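Local coordinates for hypothetical protein (Pseudomonas aeruginosa, PDB 2H9F), which probably isomerises methylaconitate, as a PrpF-family enzyme, at residues Val73-Ser78 with His83-Leu88; Val135-Ala140 with Lys144-His149; Ala248-Ile253 with Ile279-Pro284; Arg286-Ala291 with Leu304-Ser309. All coordinates share one frame; numbering follows the deposited sequence.

Contact 1. Residues Val73-Ser78 with His83-Leu88; sequences VILSKS and HDVDYL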
loop_
_atom_site.group_PDB
_atom_site.type_symbol
_atom_site.label_atom_id
_atom_site.label_comp_id
_atom_site.label_asym_id
_atom_site.label_seq_id
_atom_site.Cartn_x
_atom_site.Cartn_y
_atom_site.Cartn_z
ATOM N N VAL A 73 7.894 -15.098 1.610
ATOM C CA VAL A 73 8.491 -16.062 2.546
ATOM C C VAL A 73 8.251 -17.480 2.050
ATOM O O VAL A 73 7.145 -17.797 1.602
ATOM C CB VAL A 73 7.878 -15.893 3.944
ATOM C CG1 VAL A 73 8.255 -17.070 4.915
ATOM C CG2 VAL A 73 8.275 -14.543 4.542
ATOM N N ILE A 74 9.319 -18.289 2.066
ATOM C CA ILE A 74 9.272 -19.753 1.850
ATOM C C ILE A 74 9.533 -20.482 3.192
ATOM O O ILE A 74 10.502 -20.178 3.891
ATOM C CB ILE A 74 10.331 -20.245 0.826
ATOM C CG1 ILE A 74 10.183 -19.500 -0.517
ATOM C CG2 ILE A 74 10.172 -21.787 0.619
ATOM C CD1 ILE A 74 11.354 -19.735 -1.493
ATOM N N LEU A 75 8.627 -21.390 3.562
ATOM C CA LEU A 75 8.828 -22.347 4.668
ATOM C C LEU A 75 8.876 -23.757 4.090
ATOM O O LEU A 75 8.207 -24.063 3.083
ATOM C CB LEU A 75 7.696 -22.287 5.686
ATOM C CG LEU A 75 7.953 -21.531 6.980
ATOM C CD1 LEU A 75 8.178 -20.109 6.705
ATOM C CD2 LEU A 75 6.779 -21.713 7.915
ATOM N N SER A 76 9.726 -24.579 4.694
ATOM C CA SER A 76 9.847 -25.994 4.388
ATOM C C SER A 76 10.192 -26.726 5.687
ATOM O O SER A 76 10.657 -26.102 6.669
ATOM C CB SER A 76 10.949 -26.234 3.362
ATOM O OG SER A 76 12.203 -25.807 3.849
ATOM N N LYS A 77 9.942 -28.032 5.696
ATOM C CA LYS A 77 10.397 -28.889 6.764
ATOM C C LYS A 77 11.903 -28.776 6.861
ATOM O O LYS A 77 12.615 -28.852 5.862
ATOM C CB LYS A 77 9.969 -30.342 6.514
ATOM C CG LYS A 77 8.435 -30.547 6.689
ATOM C CD LYS A 77 7.993 -32.038 6.856
ATOM C CE LYS A 77 8.275 -32.574 8.289
ATOM N NZ LYS A 77 7.262 -32.161 9.314
ATOM N N SER A 78 12.396 -28.573 8.071
ATOM C CA SER A 78 13.801 -28.355 8.264
ATOM C C SER A 78 14.633 -29.609 8.102
ATOM O O SER A 78 14.263 -30.684 8.568
ATOM C CB SER A 78 14.031 -27.838 9.655
ATOM O OG SER A 78 15.361 -27.442 9.792
ATOM N N HIS A 83 15.030 -28.704 14.618
ATOM C CA HIS A 83 14.200 -27.648 14.087
ATOM C C HIS A 83 13.022 -28.233 13.337
ATOM O O HIS A 83 13.104 -29.304 12.777
ATOM C CB HIS A 83 15.060 -26.758 13.175
ATOM C CG HIS A 83 16.086 -25.948 13.915
ATOM N ND1 HIS A 83 17.354 -26.420 14.199
ATOM C CD2 HIS A 83 16.017 -24.703 14.449
ATOM C CE1 HIS A 83 18.014 -25.493 14.882
ATOM N NE2 HIS A 83 17.234 -24.435 15.024
ATOM N N ASP A 84 11.917 -27.513 13.356
ATOM C CA ASP A 84 10.714 -27.883 12.629
ATOM C C ASP A 84 10.680 -27.364 11.200
ATOM O O ASP A 84 10.277 -28.101 10.308
ATOM C CB ASP A 84 9.483 -27.368 13.381
ATOM C CG ASP A 84 9.382 -27.989 14.751
ATOM O OD1 ASP A 84 9.319 -29.245 14.809
ATOM O OD2 ASP A 84 9.468 -27.238 15.741
ATOM N N VAL A 85 11.041 -26.097 10.989
ATOM C CA VAL A 85 10.945 -25.494 9.667
ATOM C C VAL A 85 12.167 -24.680 9.327
ATOM O O VAL A 85 12.786 -24.090 10.203
ATOM C CB VAL A 85 9.703 -24.595 9.557
ATOM C CG1 VAL A 85 8.397 -25.483 9.639
ATOM C CG2 VAL A 85 9.735 -23.462 10.619
ATOM N N ASP A 86 12.526 -24.664 8.046
ATOM C CA ASP A 86 13.442 -23.667 7.521
ATOM C C ASP A 86 12.643 -22.485 6.995
ATOM O O ASP A 86 11.652 -22.657 6.292
ATOM C CB ASP A 86 14.300 -24.232 6.399
ATOM C CG ASP A 86 15.262 -25.272 6.867
ATOM O OD1 ASP A 86 15.477 -25.374 8.093
ATOM O OD2 ASP A 86 15.822 -26.008 6.014
ATOM N N TYR A 87 13.116 -21.287 7.312
ATOM C CA TYR A 87 12.429 -20.043 7.054
ATOM C C TYR A 87 13.336 -19.154 6.251
ATOM O O TYR A 87 14.423 -18.799 6.674
ATOM C CB TYR A 87 12.040 -19.418 8.390
ATOM C CG TYR A 87 11.776 -17.937 8.415
ATOM C CD1 TYR A 87 10.993 -17.344 7.464
ATOM C CD2 TYR A 87 12.291 -17.139 9.426
ATOM C CE1 TYR A 87 10.735 -15.987 7.515
ATOM C CE2 TYR A 87 12.058 -15.769 9.472
ATOM C CZ TYR A 87 11.284 -15.199 8.511
ATOM O OH TYR A 87 11.009 -13.843 8.534
ATOM N N LEU A 88 12.886 -18.840 5.047
ATOM C CA LEU A 88 13.625 -18.017 4.106
ATOM C C LEU A 88 12.786 -16.796 3.769
ATOM O O LEU A 88 11.615 -16.933 3.446
ATOM C CB LEU A 88 13.884 -18.830 2.841
ATOM C CG LEU A 88 15.162 -18.611 2.041
ATOM C CD1 LEU A 88 16.411 -18.717 2.884
ATOM C CD2 LEU A 88 15.176 -19.622 0.874
HETATM O O HOH W 1 12.308 -22.887 3.421
HETATM O O HOH W 2 14.343 -27.107 3.744
HETATM O O HOH W 3 9.202 -30.562 10.616
#
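S78 reaches across to D86 with its hydroxyl: OG of S78 donates to OD1 of D86 over 2.7 Å, meeting the carboxylate from above its plane. With OG anti to the backbone N (chi1 -172°), S78 turns its hydroxyl to the aspartate, and the CB of H83 lies 3.5 Å from S78 OG. The other carboxylate oxygen of D86 takes a water that S76 OG also binds, while a second water joins S76 OG to the D86 carbonyl, so the S76/D86 side of the strands is wetted.

The two strands, 71-77 and 85-92, form an antiparallel beta hairpin, with I74-L88 and S76-D86 as hydrogen-bonded pairs and L75-Y87 and K77-V85 as non-hydrogen-bonded ones. Beyond the last pair, S78 N still donates to D84 O, from above the carbonyl plane.

On the L75/Y87 side the contact is greasy. V73 CG1 comes up to the edge of the Y87 ring, 3.8 Å from CD1, and L75 CD1 reaches the same ring atom at 4.0 Å. Helix 106-118 packs on this face through L108 and F115, and Y87 OH is bonded to C105 O. I74 and L88 meet on the opposite face at their CB atoms.

Contact 2. Residues Val135-Ala140 with Lys144-His149; sequences VRIWQA and KTIIAH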
loop_
_atom_site.group_PDB
_atom_site.type_symbol
_atom_site.label_atom_id
_atom_site.label_comp_id
_atom_site.label_asym_id
_atom_site.label_seq_id
_atom_site.Cartn_x
_atom_site.Cartn_y
_atom_site.Cartn_z
ATOM N N VAL A 135 7.243 -23.840 18.096
ATOM C CA VAL A 135 7.698 -23.998 16.732
ATOM C C VAL A 135 9.177 -23.624 16.672
ATOM O O VAL A 135 9.539 -22.505 16.967
ATOM C CB VAL A 135 6.887 -23.148 15.737
ATOM C CG1 VAL A 135 7.380 -23.405 14.331
ATOM C CG2 VAL A 135 5.400 -23.436 15.854
ATOM N N ARG A 136 10.028 -24.566 16.294
ATOM C CA ARG A 136 11.465 -24.323 16.230
ATOM C C ARG A 136 11.881 -23.938 14.802
ATOM O O ARG A 136 11.907 -24.792 13.902
ATOM C CB ARG A 136 12.202 -25.578 16.669
ATOM C CG ARG A 136 11.803 -26.066 18.085
ATOM C CD ARG A 136 12.314 -27.495 18.347
ATOM N NE ARG A 136 11.675 -28.459 17.450
ATOM C CZ ARG A 136 12.076 -29.707 17.250
ATOM N NH1 ARG A 136 13.119 -30.208 17.892
ATOM N NH2 ARG A 136 11.417 -30.477 16.403
ATOM N N ILE A 137 12.232 -22.656 14.608
ATOM C CA ILE A 137 12.466 -22.074 13.275
ATOM C C ILE A 137 13.947 -21.933 13.025
ATOM O O ILE A 137 14.668 -21.376 13.851
ATOM C CB ILE A 137 11.819 -20.697 13.139
ATOM C CG1 ILE A 137 10.318 -20.792 13.429
ATOM C CG2 ILE A 137 12.094 -20.113 11.726
ATOM C CD1 ILE A 137 9.614 -19.449 13.747
ATOM N N TRP A 138 14.422 -22.494 11.917
ATOM C CA TRP A 138 15.779 -22.236 11.460
ATOM C C TRP A 138 15.696 -21.085 10.482
ATOM O O TRP A 138 15.147 -21.245 9.416
ATOM C CB TRP A 138 16.320 -23.442 10.763
ATOM C CG TRP A 138 17.695 -23.287 10.269
ATOM C CD1 TRP A 138 18.105 -23.332 8.971
ATOM C CD2 TRP A 138 18.875 -23.107 11.058
ATOM N NE1 TRP A 138 19.460 -23.183 8.900
ATOM C CE2 TRP A 138 19.963 -23.050 10.168
ATOM C CE3 TRP A 138 19.115 -22.998 12.425
ATOM C CZ2 TRP A 138 21.285 -22.880 10.603
ATOM C CZ3 TRP A 138 20.425 -22.824 12.857
ATOM C CH2 TRP A 138 21.495 -22.771 11.945
ATOM N N GLN A 139 16.170 -19.914 10.896
ATOM C CA GLN A 139 16.231 -18.739 10.047
ATOM C C GLN A 139 17.356 -19.064 9.083
ATOM O O GLN A 139 18.529 -19.018 9.423
ATOM C CB GLN A 139 16.493 -17.475 10.874
ATOM C CG GLN A 139 15.841 -16.223 10.365
ATOM C CD GLN A 139 16.234 -15.937 8.928
ATOM O OE1 GLN A 139 17.421 -15.988 8.608
ATOM N NE2 GLN A 139 15.236 -15.631 8.044
ATOM N N ALA A 140 16.948 -19.436 7.868
ATOM C CA ALA A 140 17.855 -19.919 6.822
ATOM C C ALA A 140 18.688 -18.790 6.189
ATOM O O ALA A 140 19.776 -19.049 5.704
ATOM C CB ALA A 140 17.063 -20.696 5.747
ATOM N N LYS A 144 20.325 -19.039 12.214
ATOM C CA LYS A 144 20.033 -18.829 13.632
ATOM C C LYS A 144 18.664 -19.408 13.973
ATOM O O LYS A 144 17.790 -19.450 13.138
ATOM C CB LYS A 144 19.981 -17.323 13.911
ATOM C CG LYS A 144 21.319 -16.574 13.779
ATOM C CD LYS A 144 22.213 -16.868 14.948
ATOM C CE LYS A 144 23.227 -15.759 15.175
ATOM N NZ LYS A 144 24.209 -16.210 16.223
ATOM N N THR A 145 18.477 -19.801 15.221
ATOM C CA THR A 145 17.233 -20.364 15.711
ATOM C C THR A 145 16.341 -19.288 16.298
ATOM O O THR A 145 16.781 -18.391 17.044
ATOM C CB THR A 145 17.539 -21.406 16.782
ATOM O OG1 THR A 145 18.356 -22.419 16.191
ATOM C CG2 THR A 145 16.246 -22.033 17.381
ATOM N N ILE A 146 15.067 -19.398 15.957
ATOM C CA ILE A 146 14.019 -18.631 16.550
ATOM C C ILE A 146 12.985 -19.661 17.045
ATOM O O ILE A 146 12.640 -20.593 16.318
ATOM C CB ILE A 146 13.314 -17.694 15.538
ATOM C CG1 ILE A 146 14.315 -16.819 14.789
ATOM C CG2 ILE A 146 12.243 -16.831 16.239
ATOM C CD1 ILE A 146 13.672 -16.045 13.620
ATOM N N ILE A 147 12.523 -19.493 18.283
ATOM C CA ILE A 147 11.478 -20.319 18.849
ATOM C C ILE A 147 10.279 -19.414 18.926
ATOM O O ILE A 147 10.375 -18.323 19.471
ATOM C CB ILE A 147 11.788 -20.795 20.293
ATOM C CG1 ILE A 147 13.167 -21.443 20.367
ATOM C CG2 ILE A 147 10.691 -21.751 20.768
ATOM C CD1 ILE A 147 13.357 -22.593 19.458
ATOM N N ALA A 148 9.191 -19.856 18.317
ATOM C CA ALA A 148 7.921 -19.170 18.342
ATOM C C ALA A 148 6.944 -20.025 19.156
ATOM O O ALA A 148 6.654 -21.179 18.819
ATOM C CB ALA A 148 7.411 -18.939 16.913
ATOM N N HIS A 149 6.442 -19.443 20.238
ATOM C CA HIS A 149 5.487 -20.097 21.088
ATOM C C HIS A 149 4.116 -19.707 20.606
ATOM O O HIS A 149 3.606 -18.627 20.936
ATOM C CB HIS A 149 5.711 -19.680 22.535
ATOM C CG HIS A 149 7.092 -19.984 23.043
ATOM N ND1 HIS A 149 7.392 -21.135 23.727
ATOM C CD2 HIS A 149 8.241 -19.271 22.991
ATOM C CE1 HIS A 149 8.670 -21.133 24.050
ATOM N NE2 HIS A 149 9.211 -20.018 23.605
#
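The amide of I137 makes the shortest polar bond here: its N donates to I146 O over 2.7 Å, nearly in line with the carbonyl bond. I146 N returns the bond to I137 O, and the same two-way exchange joins V135 with A148. Between Q139 and K144 the exchange is uneven, for Q139 N to K144 O is 2.8 Å but K144 N to Q139 O is weak. This is the antiparallel ladder of a beta hairpin, strand 131-139 turning back into strand 144-153.

On one face aliphatic groups pack together. I137 CD1 touches A148 CB at 3.9 Å, while I146 CD1 lies alongside Q139, 3.9 Å from its CG. Helix 106-118 covers this face, with S109 on I146 and A116 and L117 on V135.

The other face carries W138, T145, R136 and I147. The indole, its CG anti to the backbone N (chi1 -180°), crosses T145 at about a right angle: T145 OG1 sits in the ring plane at the edge, 3.9 Å from CE3. K144 N lies over one face of the indole, offset toward the rim. R136 and I147 run side by side, CG of the arginine meeting I147 CD1 at 4.0 Å.

H83 makes an edge-to-face pair with W138 and a hydrogen bond to T145 OG1, and D84 forms a salt bridge with R136 NH2. The polar ends on this face are thus tied to the preceding hairpin, and the carboxylate of D84 probably offsets the charge of R136, which has R126 close by.

Contact 3. Residues Ala248-Ile253 with Ile279-Pro284; sequences ARFERI and IAFVAP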
loop_
_atom_site.group_PDB
_atom_site.type_symbol
_atom_site.label_atom_id
_atom_site.label_comp_id
_atom_site.label_asym_id
_atom_site.label_seq_id
_atom_site.Cartn_x
_atom_site.Cartn_y
_atom_site.Cartn_z
ATOM N N ALA A 248 19.417 19.727 22.969
ATOM C CA ALA A 248 20.857 19.939 22.797
ATOM C C ALA A 248 21.628 19.297 23.955
ATOM O O ALA A 248 22.713 18.745 23.775
ATOM C CB ALA A 248 21.179 21.435 22.701
ATOM N N ARG A 249 21.063 19.387 25.144
ATOM C CA ARG A 249 21.663 18.797 26.330
ATOM C C ARG A 249 21.721 17.274 26.234
ATOM O O ARG A 249 22.717 16.651 26.612
ATOM C CB ARG A 249 20.844 19.215 27.562
ATOM C CG ARG A 249 21.507 18.958 28.892
ATOM C CD ARG A 249 20.691 19.571 30.039
ATOM N NE ARG A 249 21.241 19.201 31.351
ATOM C CZ ARG A 249 20.825 18.181 32.105
ATOM N NH1 ARG A 249 19.841 17.387 31.705
ATOM N NH2 ARG A 249 21.402 17.951 33.276
ATOM N N PHE A 250 20.644 16.668 25.750
ATOM C CA PHE A 250 20.617 15.211 25.579
ATOM C C PHE A 250 21.663 14.772 24.564
ATOM O O PHE A 250 22.333 13.742 24.738
ATOM C CB PHE A 250 19.226 14.742 25.115
ATOM C CG PHE A 250 18.290 14.468 26.215
ATOM C CD1 PHE A 250 18.528 13.435 27.106
ATOM C CD2 PHE A 250 17.116 15.217 26.358
ATOM C CE1 PHE A 250 17.614 13.179 28.158
ATOM C CE2 PHE A 250 16.218 14.963 27.384
ATOM C CZ PHE A 250 16.464 13.942 28.287
ATOM N N GLU A 251 21.801 15.561 23.497
ATOM C CA GLU A 251 22.745 15.235 22.450
ATOM C C GLU A 251 24.163 15.281 22.990
ATOM O O GLU A 251 25.022 14.528 22.531
ATOM C CB GLU A 251 22.591 16.175 21.256
ATOM C CG GLU A 251 23.651 16.001 20.123
ATOM C CD GLU A 251 23.572 14.665 19.375
ATOM O OE1 GLU A 251 22.624 13.885 19.655
ATOM O OE2 GLU A 251 24.481 14.399 18.510
ATOM N N ARG A 252 24.414 16.152 23.960
ATOM C CA ARG A 252 25.746 16.237 24.552
ATOM C C ARG A 252 26.079 14.983 25.340
ATOM O O ARG A 252 27.212 14.484 25.315
ATOM C CB ARG A 252 25.872 17.508 25.396
ATOM C CG ARG A 252 26.296 18.673 24.521
ATOM C CD ARG A 252 25.604 19.939 24.856
ATOM N NE ARG A 252 26.290 20.653 25.924
ATOM C CZ ARG A 252 27.269 21.537 25.749
ATOM N NH1 ARG A 252 27.730 21.841 24.528
ATOM N NH2 ARG A 252 27.799 22.114 26.824
ATOM N N ILE A 253 25.068 14.452 26.000
ATOM C CA ILE A 253 25.220 13.207 26.747
ATOM C C ILE A 253 25.431 12.060 25.768
ATOM O O ILE A 253 26.341 11.223 25.947
ATOM C CB ILE A 253 24.016 12.911 27.653
ATOM C CG1 ILE A 253 23.746 14.091 28.610
ATOM C CG2 ILE A 253 24.302 11.675 28.479
ATOM C CD1 ILE A 253 22.540 13.970 29.456
ATOM N N ILE A 279 20.169 7.177 23.133
ATOM C CA ILE A 279 20.283 7.753 24.459
ATOM C C ILE A 279 18.928 7.570 25.114
ATOM O O ILE A 279 17.904 7.898 24.528
ATOM C CB ILE A 279 20.694 9.280 24.431
ATOM C CG1 ILE A 279 20.633 9.938 25.813
ATOM C CG2 ILE A 279 19.839 10.104 23.487
ATOM C CD1 ILE A 279 21.673 9.429 26.781
ATOM N N ALA A 280 18.918 6.996 26.315
ATOM C CA ALA A 280 17.646 6.768 27.016
ATOM C C ALA A 280 17.874 6.967 28.499
ATOM O O ALA A 280 18.985 6.803 29.002
ATOM C CB ALA A 280 17.143 5.355 26.755
ATOM N N PHE A 281 16.806 7.322 29.198
ATOM C CA PHE A 281 16.877 7.481 30.609
ATOM C C PHE A 281 15.813 6.616 31.237
ATOM O O PHE A 281 14.726 6.465 30.677
ATOM C CB PHE A 281 16.757 8.950 31.070
ATOM C CG PHE A 281 15.596 9.725 30.491
ATOM C CD1 PHE A 281 15.640 10.217 29.200
ATOM C CD2 PHE A 281 14.480 10.061 31.291
ATOM C CE1 PHE A 281 14.579 10.991 28.691
ATOM C CE2 PHE A 281 13.417 10.810 30.782
ATOM C CZ PHE A 281 13.459 11.277 29.503
ATOM N N VAL A 282 16.174 6.080 32.402
ATOM C CA VAL A 282 15.386 5.093 33.135
ATOM C C VAL A 282 15.041 5.557 34.546
ATOM O O VAL A 282 15.725 6.406 35.142
ATOM C CB VAL A 282 16.154 3.727 33.213
ATOM C CG1 VAL A 282 16.487 3.245 31.819
ATOM C CG2 VAL A 282 17.401 3.818 34.080
ATOM N N ALA A 283 13.996 4.954 35.095
ATOM C CA ALA A 283 13.566 5.254 36.431
ATOM C C ALA A 283 12.772 4.077 37.004
ATOM O O ALA A 283 12.189 3.269 36.283
ATOM C CB ALA A 283 12.711 6.518 36.456
ATOM N N PRO A 284 12.746 3.978 38.325
ATOM C CA PRO A 284 11.824 3.028 38.925
ATOM C C PRO A 284 10.407 3.405 38.568
ATOM O O PRO A 284 10.153 4.544 38.203
ATOM C CB PRO A 284 12.039 3.183 40.414
ATOM C CG PRO A 284 13.118 4.184 40.596
ATOM C CD PRO A 284 13.538 4.743 39.303
#
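F250 and F281 are the aromatic part of this contact, one from the helix and one from the strand. Their ring planes are nearly parallel, 19° apart, but the rings have slid past each other until they barely overlap, with centroids 5.4 Å apart. The CE1-CZ corner of F250 meets the CD1-CE1 side of F281: CZ of F250 lies 3.5 Å from CE1 of F281, and F250 CE1 is 3.7 Å from F281 CD1. F281 holds its CG between the backbone N and the carbonyl carbon (chi1 50°), which raises the ring off the strand, so that its CD1-CE1 side faces F250. The F250 side chain runs at about a right angle to that of F281, even though the ring planes end up nearly parallel.

The aliphatic part lies beside it. I253, one turn further along the helix, puts its CG2 branch 3.9 Å from CD1 of I279, the two side chains crossing at about a right angle. I279 CG1 also approaches F250, 4.3 Å from CD1. No hydrogen bond links the two segments; their contact is entirely between buried, apolar side chains.

Helix 244-260 lies across strand 278-283 here, the short axes making an angle of 100° and coming no nearer than 9.2 Å, a gap filled by these side chains. Y231 meets both phenylalanine rings, and L308 of the adjoining strand 303-309 touches F250 and I279. I253 rests also on L202 and V204 of strand 200-204, while strand 220-225 flanks strand 278-283 on its parallel side.

Contact 4. Residues Arg286-Ala291 with Leu304-Ser309; sequences RDYRTA and LVRALS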
loop_
_atom_site.group_PDB
_atom_site.type_symbol
_atom_site.label_atom_id
_atom_site.label_comp_id
_atom_site.label_asym_id
_atom_site.label_seq_id
_atom_site.Cartn_x
_atom_site.Cartn_y
_atom_site.Cartn_z
ATOM N N ARG A 286 6.485 4.370 38.408
ATOM C CA ARG A 286 5.784 5.510 38.892
ATOM C C ARG A 286 4.557 5.522 38.029
ATOM O O ARG A 286 4.634 5.261 36.835
ATOM C CB ARG A 286 6.584 6.753 38.566
ATOM C CG ARG A 286 6.848 7.671 39.713
ATOM C CD ARG A 286 8.237 8.253 39.582
ATOM N NE ARG A 286 8.992 8.052 40.822
ATOM C CZ ARG A 286 10.306 7.816 40.873
ATOM N NH1 ARG A 286 11.024 7.749 39.750
ATOM N NH2 ARG A 286 10.903 7.630 42.054
ATOM N N ASP A 287 3.428 5.843 38.621
ATOM C CA ASP A 287 2.244 6.096 37.863
ATOM C C ASP A 287 2.443 7.279 36.947
ATOM O O ASP A 287 3.050 8.288 37.334
ATOM C CB ASP A 287 1.068 6.489 38.793
ATOM C CG ASP A 287 0.701 5.435 39.805
ATOM O OD1 ASP A 287 1.262 4.339 39.806
ATOM O OD2 ASP A 287 -0.193 5.720 40.624
ATOM N N TYR A 288 1.865 7.177 35.754
ATOM C CA TYR A 288 1.808 8.304 34.812
ATOM C C TYR A 288 0.658 8.158 33.842
ATOM O O TYR A 288 0.163 7.055 33.640
ATOM C CB TYR A 288 3.108 8.426 34.033
ATOM C CG TYR A 288 3.407 7.288 33.091
ATOM C CD1 TYR A 288 3.828 6.063 33.560
ATOM C CD2 TYR A 288 3.313 7.459 31.711
ATOM C CE1 TYR A 288 4.118 5.014 32.667
ATOM C CE2 TYR A 288 3.615 6.425 30.826
ATOM C CZ TYR A 288 4.014 5.214 31.306
ATOM O OH TYR A 288 4.293 4.191 30.422
ATOM N N ARG A 289 0.248 9.292 33.273
ATOM C CA ARG A 289 -0.750 9.355 32.214
ATOM C C ARG A 289 -0.067 9.690 30.882
ATOM O O ARG A 289 0.818 10.534 30.820
ATOM C CB ARG A 289 -1.792 10.412 32.555
ATOM C CG ARG A 289 -3.139 10.201 31.919
ATOM C CD ARG A 289 -4.115 11.264 32.364
ATOM N NE ARG A 289 -4.557 11.153 33.764
ATOM C CZ ARG A 289 -5.437 10.259 34.236
ATOM N NH1 ARG A 289 -5.940 9.318 33.444
ATOM N NH2 ARG A 289 -5.813 10.289 35.522
ATOM N N THR A 290 -0.477 9.028 29.814
ATOM C CA THR A 290 -0.073 9.416 28.456
ATOM C C THR A 290 -0.744 10.749 27.902
ATOM O O THR A 290 -1.728 11.284 28.470
ATOM C CB THR A 290 -0.398 8.263 27.528
ATOM O OG1 THR A 290 -1.822 8.252 27.396
ATOM C CG2 THR A 290 0.115 6.902 28.131
ATOM N N ALA A 291 -0.173 11.280 26.801
ATOM C CA ALA A 291 -0.770 12.381 25.988
ATOM C C ALA A 291 -2.204 12.023 25.577
ATOM O O ALA A 291 -3.120 12.855 25.729
ATOM C CB ALA A 291 0.096 12.690 24.726
ATOM N N LEU A 304 10.452 2.493 34.193
ATOM C CA LEU A 304 10.117 3.458 33.147
ATOM C C LEU A 304 11.348 3.580 32.286
ATOM O O LEU A 304 12.435 3.597 32.819
ATOM C CB LEU A 304 9.860 4.824 33.738
ATOM C CG LEU A 304 8.606 4.950 34.645
ATOM C CD1 LEU A 304 8.765 6.166 35.577
ATOM C CD2 LEU A 304 7.393 5.036 33.750
ATOM N N VAL A 305 11.141 3.734 30.994
ATOM C CA VAL A 305 12.223 4.040 30.062
ATOM C C VAL A 305 11.709 5.089 29.056
ATOM O O VAL A 305 10.559 5.050 28.614
ATOM C CB VAL A 305 12.730 2.824 29.318
ATOM C CG1 VAL A 305 14.011 3.194 28.483
ATOM C CG2 VAL A 305 13.062 1.677 30.279
ATOM N N ARG A 306 12.574 6.056 28.756
ATOM C CA ARG A 306 12.319 7.061 27.734
ATOM C C ARG A 306 13.556 7.117 26.840
ATOM O O ARG A 306 14.675 7.223 27.344
ATOM C CB ARG A 306 12.090 8.412 28.402
ATOM C CG ARG A 306 10.840 8.522 29.343
ATOM C CD ARG A 306 9.582 8.471 28.523
ATOM N NE ARG A 306 8.347 8.620 29.284
ATOM C CZ ARG A 306 7.649 7.631 29.841
ATOM N NH1 ARG A 306 8.089 6.384 29.855
ATOM N NH2 ARG A 306 6.505 7.917 30.445
ATOM N N ALA A 307 13.370 7.044 25.522
ATOM C CA ALA A 307 14.497 7.063 24.607
ATOM C C ALA A 307 14.332 8.132 23.561
ATOM O O ALA A 307 13.235 8.433 23.148
ATOM C CB ALA A 307 14.695 5.679 23.957
ATOM N N LEU A 308 15.453 8.687 23.113
ATOM C CA LEU A 308 15.452 9.615 21.994
ATOM C C LEU A 308 15.969 8.882 20.774
ATOM O O LEU A 308 16.882 8.067 20.875
ATOM C CB LEU A 308 16.349 10.832 22.267
ATOM C CG LEU A 308 15.816 11.857 23.265
ATOM C CD1 LEU A 308 16.185 11.451 24.655
ATOM C CD2 LEU A 308 16.342 13.273 22.995
ATOM N N SER A 309 15.369 9.159 19.621
ATOM C CA SER A 309 15.965 8.733 18.350
ATOM C C SER A 309 16.036 9.947 17.401
ATOM O O SER A 309 15.110 10.753 17.328
ATOM C CB SER A 309 15.167 7.604 17.700
ATOM O OG SER A 309 15.855 7.114 16.544
#
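Y288 receives two side chains from strand 303-309, L304 and R306. NH2 of R306 lies over one face of the phenol ring, nearest CE2 at 3.3 Å, and the guanidinium turns its edge to the ring, the two planes being 61° apart. The result is an off-centre cation-pi contact, with R306 CZ 4.8 Å from the ring centroid. L304 slides past the tyrosine in the opposite direction, its CD2 branch 3.4 Å from CE1 of the ring. The other branch, CD1, turns to R286 and packs 3.7 Å from its CB, so the leucine fork straddles two residues of the loop and short strand.

Several bonds set these groups in place. R306 bends at chi2 (-70°), and its NH1 then reaches back to V305 O of its own strand at 3.1 Å, from above that carbonyl plane. NE donates to E235 O and NH2 to T234 O, so the guanidinium is held at three nitrogens by backbone carbonyls. Y288 OH is bonded to H352 O, which fixes the far end of the ring.

Further out, Y288 pairs through its backbone with V296 in the small antiparallel sheet of strands 288-289 and 295-296. L304 and R306 pair with A283 and F281 of strand 278-283.

None of these partners of R306 is a carboxylate, so its buried charge is probably eased by the carbonyl dipoles and the electrons of the tyrosine ring. The contact thus joins charge and apolar packing without any hydrogen bond between the two segments.

How the contacts relate
Following the chain, contact 1 closes a seven-residue connection between strands 71-77 and 85-92, and contact 2 closes a still shorter one between 131-139 and 144-153. Contact 3 spans a longer loop, from helix 244-260 to strand 278-283, and contact 4 then brings the segment after that strand against strand 303-309. All four follow in series; none nests in or crosses another. Contacts 1 and 2 adjoin, strands 85-92 and 131-139 being parallel neighbours. Contacts 3 and 4 share the pairing of strands 278-283 and 303-309. The two pairs lie on opposite sides of the chain's centre, contacts 1 and 3 about 42 Å apart between centres.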